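Local coordinates for protein chemotactic transducer PctC (Pseudomonas aeruginosa, PDB 5LTV) that senses amino-acid-type compounds such as gamma-aminobutanoate through a Cache-family ligand-binding domain and probably relays their presence to the chemotaxis machinery, at residues A[50-55]-A[172-177]; A[122-127]-A[162-167]; A[192-197]-A[248-253]. One frame throughout, in Å; residues are numbered along the deposited sequence. Where two conformers were deposited one is given.

Interaction 1: residues A[50-55]-A[172-177]; sequences QSWLEG and ETLTAI. With SO4 (sulfate ion), chain J.
Trp-52 reaches from the long helix 34-68 to the short helix 171-178 and lies against Ile-177, Leu-174 and Thr-173. The axes of segments 50-55 and 172-177 approach to 11.2 Å, with N-to-C directions 146° apart, so side chains rather than backbones fill the interval. Contact is densest at the indole. Its CG stands anti to the backbone N (chi1 -164°), which sends the ring outward to the second helix. Ile-177 covers one ring face: its CG1 sits 4.0 Å from the centroid of the five-membered ring of Trp-52, 12° off the normal, a CH-pi contact. The CD1 of Ile-177 lies 3.6 Å from CD1 of Trp-52. At the benzene end the fit of Leu-174 CD2 is uncertain in detail, but Leu-174 also makes an apolar contact with Leu-53. These two leucines are buried and rest on strand 147-157 through Leu-149 and Met-151.

The other flank is looser. Thr-173 offers only CG2, 4.0 Å from CZ2 of Trp-52, and a sulfate, probably from the crystallisation liquor, lies at the ring edge. Trp-52 NE1 donates to sulfate O1 at 3.1 Å in a nearly straight bond; Arg-56 also binds this ion and makes a cation-pi contact with the indole. No hydrogen bond joins the two helical segments, which implies that their mutual contact rests on apolar and CH-pi packing, while the indole N-H is turned to an anion.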
# COMPACT_ATOMS: atom_id res chain seq x y z
N GLN A 50 0.88 -7.73 -8.17
CA GLN A 50 0.17 -8.58 -7.19
C GLN A 50 1.15 -9.39 -6.35
O GLN A 50 1.07 -9.39 -5.10
CB GLN A 50 -0.79 -9.53 -7.88
CG GLN A 50 -1.26 -10.69 -6.98
CD GLN A 50 -2.15 -11.69 -7.73
OE1 GLN A 50 -2.34 -11.59 -8.95
NE2 GLN A 50 -2.73 -12.65 -7.00
N SER A 51 2.06 -10.10 -7.01
CA SER A 51 3.06 -10.89 -6.27
C SER A 51 3.89 -10.01 -5.36
O SER A 51 4.16 -10.36 -4.20
CB SER A 51 3.98 -11.64 -7.23
OG SER A 51 3.35 -12.77 -7.74
N TRP A 52 4.32 -8.85 -5.86
CA TRP A 52 5.15 -7.97 -5.05
C TRP A 52 4.41 -7.51 -3.80
O TRP A 52 4.93 -7.63 -2.69
CB TRP A 52 5.61 -6.78 -5.88
CG TRP A 52 6.78 -6.02 -5.28
CD1 TRP A 52 8.08 -6.16 -5.61
CD2 TRP A 52 6.72 -4.97 -4.31
NE1 TRP A 52 8.86 -5.27 -4.89
CE2 TRP A 52 8.04 -4.52 -4.08
CE3 TRP A 52 5.67 -4.36 -3.59
CZ2 TRP A 52 8.35 -3.51 -3.17
CZ3 TRP A 52 5.98 -3.36 -2.68
CH2 TRP A 52 7.32 -2.92 -2.49
N LEU A 53 3.20 -6.95 -3.97
CA LEU A 53 2.37 -6.52 -2.82
C LEU A 53 2.05 -7.69 -1.89
O LEU A 53 2.07 -7.54 -0.65
CB LEU A 53 1.08 -5.87 -3.34
CG LEU A 53 1.23 -4.52 -4.10
CD1 LEU A 53 -0.04 -4.07 -4.83
CD2 LEU A 53 1.65 -3.48 -3.07
N GLU A 54 1.75 -8.88 -2.45
CA GLU A 54 1.40 -10.01 -1.59
C GLU A 54 2.56 -10.41 -0.68
O GLU A 54 2.34 -10.74 0.49
CB GLU A 54 0.94 -11.21 -2.44
CG GLU A 54 -0.54 -11.04 -2.92
CD GLU A 54 -1.10 -12.19 -3.80
OE1 GLU A 54 -0.33 -12.93 -4.44
OE2 GLU A 54 -2.33 -12.31 -3.86
N GLY A 55 3.80 -10.36 -1.20
CA GLY A 55 4.96 -10.63 -0.36
C GLY A 55 5.06 -9.64 0.79
O GLY A 55 5.29 -10.03 1.94
N GLU A 172 7.19 5.74 -5.07
CA GLU A 172 8.12 5.62 -6.20
C GLU A 172 8.67 4.20 -6.31
O GLU A 172 8.91 3.72 -7.43
CB GLU A 172 9.26 6.65 -6.11
CG GLU A 172 10.35 6.42 -5.06
CD GLU A 172 11.51 7.45 -5.14
OE1 GLU A 172 11.98 7.77 -6.26
OE2 GLU A 172 11.97 7.94 -4.08
N THR A 173 8.83 3.50 -5.18
CA THR A 173 9.22 2.10 -5.22
C THR A 173 8.20 1.26 -5.98
O THR A 173 8.56 0.41 -6.81
CB THR A 173 9.36 1.56 -3.80
OG1 THR A 173 10.20 2.44 -3.04
CG2 THR A 173 9.92 0.13 -3.81
N LEU A 174 6.91 1.45 -5.68
CA LEU A 174 5.87 0.70 -6.36
C LEU A 174 5.77 1.11 -7.81
O LEU A 174 5.59 0.26 -8.69
CB LEU A 174 4.53 0.87 -5.66
CG LEU A 174 4.48 0.33 -4.21
CD1 LEU A 174 3.20 0.65 -3.49
CD2 LEU A 174 4.61 -1.11 -4.35
N THR A 175 5.89 2.42 -8.08
CA THR A 175 5.73 2.87 -9.45
C THR A 175 6.82 2.30 -10.35
O THR A 175 6.54 1.88 -11.48
CB THR A 175 5.71 4.40 -9.51
OG1 THR A 175 4.70 4.88 -8.63
CG2 THR A 175 5.43 4.88 -10.94
N ALA A 176 8.04 2.23 -9.84
CA ALA A 176 9.13 1.55 -10.54
C ALA A 176 8.79 0.10 -10.88
O ALA A 176 9.00 -0.33 -12.02
CB ALA A 176 10.39 1.60 -9.68
N ILE A 177 8.29 -0.68 -9.90
CA ILE A 177 7.88 -2.06 -10.17
C ILE A 177 6.89 -2.10 -11.33
O ILE A 177 7.02 -2.92 -12.24
CB ILE A 177 7.26 -2.73 -8.93
CG1 ILE A 177 8.12 -2.57 -7.69
CG2 ILE A 177 7.02 -4.21 -9.22
CD1 ILE A 177 9.30 -3.49 -7.69
S SO4 J . 12.49 -5.76 -3.76
O1 SO4 J . 11.87 -4.80 -4.71
O2 SO4 J . 13.64 -6.43 -4.37
O3 SO4 J . 11.52 -6.80 -3.40
O4 SO4 J . 12.96 -5.08 -2.55

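Interaction 2: residues A[122-127]-A[162-167]; sequences AWYKDA and LGVAAG. With ABU (gamma-amino-butanoic acid), chain H.
Val-164 projects from the central strand of the five-stranded antiparallel sheet of a Cache module, with strand order 2-1-5-4-3, into the angle between Trp-123, Tyr-124 and Ala-127 of helix 122-130. The axes of segments 122-127 and 162-167 approach to 8.5 Å and cross at 118°, and all six touching residues are buried.

The two branches of Val-164 divide the work. CG1, anti to the backbone N, meets the rim of the Trp-123 indole, 3.6 Å from CZ3 and near the ring plane, and lies equally close to CB of Ala-127. CG2 turns to Tyr-124 instead: it stands 3.8 Å from the ring centroid and 17° off the normal, a CH-pi contact over the phenol face. The phenol is carried alongside the strand, and its OH ends 4.2 Å from CA of Gly-163, within a classic beta bulge formed by Leu-162 and Gly-163 opposite Val-155.

Trp-123 takes a different course from its neighbour. Its CG sits between the backbone N and the carbonyl carbon (chi1 60°), an orientation that puts CB of Tyr-124 over one indole face and CE3 4.2 Å from CB of Ala-166. Tyr-95 packs against the indole edge-to-face, further fixing its orientation. The benzene rim is thus held by the strand while the pyrrole edge looks into the gamma-aminobutanoate pocket, where Tyr-116, Arg-121, Ala-142 and Asp-168 supply further bonds. There NE1 of Trp-123 donates to ligand OXT at 2.9 Å in a nearly straight bond, with the oxygen in the indole plane.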
# COMPACT_ATOMS: atom_id res chain seq x y z
N ALA A 122 -5.43 7.33 9.82
CA ALA A 122 -6.29 6.45 9.03
C ALA A 122 -5.77 5.03 8.94
O ALA A 122 -6.57 4.09 8.86
CB ALA A 122 -6.48 7.01 7.62
N TRP A 123 -4.44 4.83 8.92
CA TRP A 123 -3.95 3.46 8.80
C TRP A 123 -4.23 2.69 10.08
O TRP A 123 -4.34 1.46 10.06
CB TRP A 123 -2.45 3.43 8.49
CG TRP A 123 -1.56 4.10 9.54
CD1 TRP A 123 -1.06 5.35 9.46
CD2 TRP A 123 -1.08 3.54 10.78
NE1 TRP A 123 -0.28 5.62 10.58
CE2 TRP A 123 -0.28 4.54 11.41
CE3 TRP A 123 -1.24 2.30 11.42
CZ2 TRP A 123 0.35 4.33 12.63
CZ3 TRP A 123 -0.60 2.08 12.63
CH2 TRP A 123 0.19 3.10 13.23
N TYR A 124 -4.36 3.41 11.19
CA TYR A 124 -4.69 2.81 12.47
C TYR A 124 -6.20 2.54 12.56
O TYR A 124 -6.64 1.38 12.68
CB TYR A 124 -4.19 3.73 13.59
CG TYR A 124 -4.38 3.14 14.96
CD1 TYR A 124 -3.31 2.56 15.62
CD2 TYR A 124 -5.63 3.16 15.61
CE1 TYR A 124 -3.50 1.96 16.90
CE2 TYR A 124 -5.80 2.60 16.86
CZ TYR A 124 -4.76 2.00 17.51
OH TYR A 124 -4.94 1.44 18.76
N LYS A 125 -7.00 3.61 12.45
CA LYS A 125 -8.44 3.49 12.61
C LYS A 125 -9.05 2.56 11.57
O LYS A 125 -9.99 1.81 11.88
CB LYS A 125 -9.08 4.88 12.55
CG LYS A 125 -8.68 5.78 13.67
CD LYS A 125 -9.45 7.10 13.65
CE LYS A 125 -9.02 7.96 12.46
NZ LYS A 125 -9.66 9.31 12.38
N ASP A 126 -8.54 2.55 10.34
CA ASP A 126 -9.09 1.62 9.33
C ASP A 126 -8.69 0.16 9.62
O ASP A 126 -9.49 -0.75 9.36
CB ASP A 126 -8.67 2.02 7.92
CG ASP A 126 -9.21 3.41 7.53
OD1 ASP A 126 -10.02 3.96 8.30
OD2 ASP A 126 -8.81 3.97 6.48
N ALA A 127 -7.49 -0.09 10.15
CA ALA A 127 -7.20 -1.47 10.54
C ALA A 127 -8.19 -1.98 11.60
O ALA A 127 -8.64 -3.14 11.54
CB ALA A 127 -5.76 -1.59 11.06
N LEU A 162 -3.48 -5.16 21.46
CA LEU A 162 -2.19 -4.53 21.66
C LEU A 162 -2.12 -3.21 20.89
O LEU A 162 -1.74 -2.17 21.44
CB LEU A 162 -1.07 -5.49 21.23
CG LEU A 162 0.32 -4.85 21.27
CD1 LEU A 162 0.71 -4.39 22.71
CD2 LEU A 162 1.37 -5.78 20.67
N GLY A 163 -2.49 -3.23 19.63
CA GLY A 163 -2.55 -2.01 18.84
C GLY A 163 -2.73 -2.37 17.39
O GLY A 163 -3.38 -3.37 17.07
N VAL A 164 -2.11 -1.56 16.53
CA VAL A 164 -2.09 -1.82 15.09
C VAL A 164 -0.65 -1.89 14.61
O VAL A 164 0.14 -0.97 14.84
CB VAL A 164 -2.89 -0.76 14.33
CG1 VAL A 164 -2.65 -0.90 12.83
CG2 VAL A 164 -4.36 -0.91 14.68
N ALA A 165 -0.31 -2.97 13.91
CA ALA A 165 1.00 -3.12 13.32
C ALA A 165 0.90 -2.82 11.83
O ALA A 165 -0.14 -3.09 11.21
CB ALA A 165 1.56 -4.53 13.55
N ALA A 166 1.93 -2.17 11.28
CA ALA A 166 1.94 -1.79 9.87
C ALA A 166 3.36 -1.82 9.30
O ALA A 166 4.35 -1.78 10.03
CB ALA A 166 1.38 -0.39 9.65
N GLY A 167 3.43 -1.90 7.97
CA GLY A 167 4.60 -1.44 7.23
C GLY A 167 4.19 -0.54 6.09
O GLY A 167 3.15 -0.73 5.48
N ABU H . 6.27 5.74 8.87
CD ABU H . 5.17 6.73 8.72
CB ABU H . 4.41 6.95 10.00
CG ABU H . 2.91 6.80 9.85
C ABU H . 2.00 8.01 9.73
O ABU H . 2.13 8.76 8.73
OXT ABU H . 1.10 8.17 10.61

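Interaction 3: residues A[192-197]-A[248-253]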
# COMPACT_ATOMS: atom_id res chain seq x y z
N VAL A 192 -4.85 2.81 -10.69
CA VAL A 192 -6.04 3.62 -10.46
C VAL A 192 -7.09 2.74 -9.79
O VAL A 192 -7.20 1.54 -10.08
CB VAL A 192 -6.57 4.23 -11.79
CG1 VAL A 192 -6.94 3.13 -12.79
CG2 VAL A 192 -7.77 5.12 -11.54
N SER A 193 -7.84 3.33 -8.87
CA SER A 193 -8.86 2.57 -8.16
C SER A 193 -10.12 2.49 -9.01
O SER A 193 -10.29 3.21 -10.00
CB SER A 193 -9.18 3.21 -6.81
OG SER A 193 -10.01 4.35 -6.96
N ASP A 194 -11.02 1.59 -8.61
CA ASP A 194 -12.28 1.40 -9.32
C ASP A 194 -13.12 2.67 -9.35
O ASP A 194 -13.87 2.89 -10.31
CB ASP A 194 -13.07 0.25 -8.69
CG ASP A 194 -13.27 0.42 -7.19
OD1 ASP A 194 -12.64 1.30 -6.55
OD2 ASP A 194 -14.06 -0.37 -6.64
N ALA A 195 -13.00 3.51 -8.33
CA ALA A 195 -13.74 4.77 -8.28
C ALA A 195 -13.12 5.86 -9.14
O ALA A 195 -13.70 6.94 -9.24
CB ALA A 195 -13.84 5.26 -6.83
N GLY A 196 -11.94 5.64 -9.72
CA GLY A 196 -11.26 6.64 -10.52
C GLY A 196 -10.11 7.38 -9.87
O GLY A 196 -9.61 8.33 -10.48
N LYS A 197 -9.68 6.99 -8.67
CA LYS A 197 -8.58 7.67 -7.96
C LYS A 197 -7.22 7.13 -8.41
O LYS A 197 -6.94 5.94 -8.25
CB LYS A 197 -8.73 7.50 -6.45
CG LYS A 197 -7.64 8.21 -5.61
CD LYS A 197 -7.98 9.67 -5.36
CE LYS A 197 -8.44 9.88 -3.92
NZ LYS A 197 -9.58 8.97 -3.54
N GLY A 248 -9.88 -5.86 0.21
CA GLY A 248 -10.74 -4.72 0.43
C GLY A 248 -10.75 -3.67 -0.66
O GLY A 248 -11.39 -2.63 -0.48
N VAL A 249 -10.07 -3.89 -1.78
CA VAL A 249 -9.96 -2.87 -2.83
C VAL A 249 -10.11 -3.54 -4.18
O VAL A 249 -9.90 -4.75 -4.34
CB VAL A 249 -8.61 -2.10 -2.78
CG1 VAL A 249 -8.45 -1.32 -1.48
CG2 VAL A 249 -7.43 -3.06 -2.98
N THR A 250 -10.47 -2.73 -5.17
CA THR A 250 -10.44 -3.14 -6.57
C THR A 250 -9.57 -2.10 -7.28
O THR A 250 -9.99 -0.96 -7.47
CB THR A 250 -11.83 -3.21 -7.19
OG1 THR A 250 -12.65 -4.01 -6.36
CG2 THR A 250 -11.78 -3.85 -8.57
N TRP A 251 -8.36 -2.48 -7.63
CA TRP A 251 -7.44 -1.56 -8.25
C TRP A 251 -7.02 -2.13 -9.60
O TRP A 251 -6.97 -3.34 -9.79
CB TRP A 251 -6.21 -1.33 -7.39
CG TRP A 251 -6.47 -0.63 -6.13
CD1 TRP A 251 -7.57 0.01 -5.75
CD2 TRP A 251 -5.51 -0.43 -5.05
NE1 TRP A 251 -7.42 0.58 -4.49
CE2 TRP A 251 -6.14 0.32 -4.05
CE3 TRP A 251 -4.19 -0.82 -4.85
CZ2 TRP A 251 -5.51 0.70 -2.85
CZ3 TRP A 251 -3.56 -0.45 -3.65
CH2 TRP A 251 -4.21 0.31 -2.68
N TYR A 252 -6.76 -1.22 -10.53
CA TYR A 252 -6.49 -1.62 -11.90
C TYR A 252 -5.12 -1.11 -12.31
O TYR A 252 -4.71 -0.01 -11.91
CB TYR A 252 -7.53 -1.06 -12.87
CG TYR A 252 -8.93 -1.59 -12.69
CD1 TYR A 252 -9.76 -1.05 -11.74
CD2 TYR A 252 -9.42 -2.61 -13.50
CE1 TYR A 252 -11.05 -1.52 -11.56
CE2 TYR A 252 -10.72 -3.08 -13.35
CZ TYR A 252 -11.53 -2.53 -12.36
OH TYR A 252 -12.83 -2.94 -12.16
N VAL A 253 -4.44 -1.94 -13.10
CA VAL A 253 -3.31 -1.51 -13.92
C VAL A 253 -3.87 -0.85 -15.17
O VAL A 253 -4.66 -1.46 -15.91
CB VAL A 253 -2.41 -2.69 -14.28
CG1 VAL A 253 -1.38 -2.27 -15.32
CG2 VAL A 253 -1.73 -3.22 -13.04
O HOH W 1 -11.19 0.01 -4.29
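Val-192 and Tyr-252 form an antiparallel hydrogen-bonded pair. The N of Val-192 donates to O of Tyr-252 at 3.1 Å, in the carbonyl plane, and the N of Tyr-252 returns a bond to O of Val-192 at 2.8 Å and 164°. Ser-193 and Trp-251 follow as a non-hydrogen-bonded pair, with CB of Ser-193 3.7 Å from CD1 of Trp-251. Beyond the strand ends, Asp-194 N still reaches Thr-250 O at 3.0 Å, although its N-H is bent to 134°.

Side chains extend this backbone pairing. The phenol of Tyr-252 lies with its edge against Asp-194, whose CB is in the ring plane and 3.9 Å from CE1. CG of Asp-194 sits between the backbone N and the carbonyl carbon (chi1 54°), which carries the carboxylate across the Thr-250 side chain at about a right angle; a water bridges the two residues, donating to OD1 of Asp-194 and accepting from N of Thr-250.

A second shell shapes the chain. Residues 193 to 196 make a type I turn, closed by Gly-196 N to Ser-193 O (3.0 Å) and flanked by Ser-193 N to Lys-197 O (2.8 Å); Ser-193 OG adds a bond from Lys-197 N and a weak one from Ala-195 N. On the other segment, CG2 of Val-249 sits over the centre of the Trp-251 ring. Farther out, Val-135 and Glu-137 of strand 134-140 meet Trp-251, while Phe-240 and Ile-222 meet both Val-192 and Tyr-252. The arrangement is an antiparallel pairing of strands 188-193 and 251-256, neighbours in the second 2-1-5-4-3 sheet of a double-Cache fold.

From the N terminus, helix 34-68 supplies the first segment, 50-55, and interaction 1 closes on 172-177 after a span of 116 residues. That loop contains the whole of interaction 2, which joins helix 122-130 to strand 160-170 of the first sheet across 34 residues. Strand 160-170 runs directly into helix 171-178, so the nested contact and the enclosing one share a chain connection, though their nearest atoms stay about 9 Å apart. Interaction 3 opens afterwards, in series, and closes a 50-residue loop holding helix 211-214 and the second sheet's other strands. Together they tie the ligand-binding module internally, anchor the inter-sheet helix to the long helix, and join two strands of the second module.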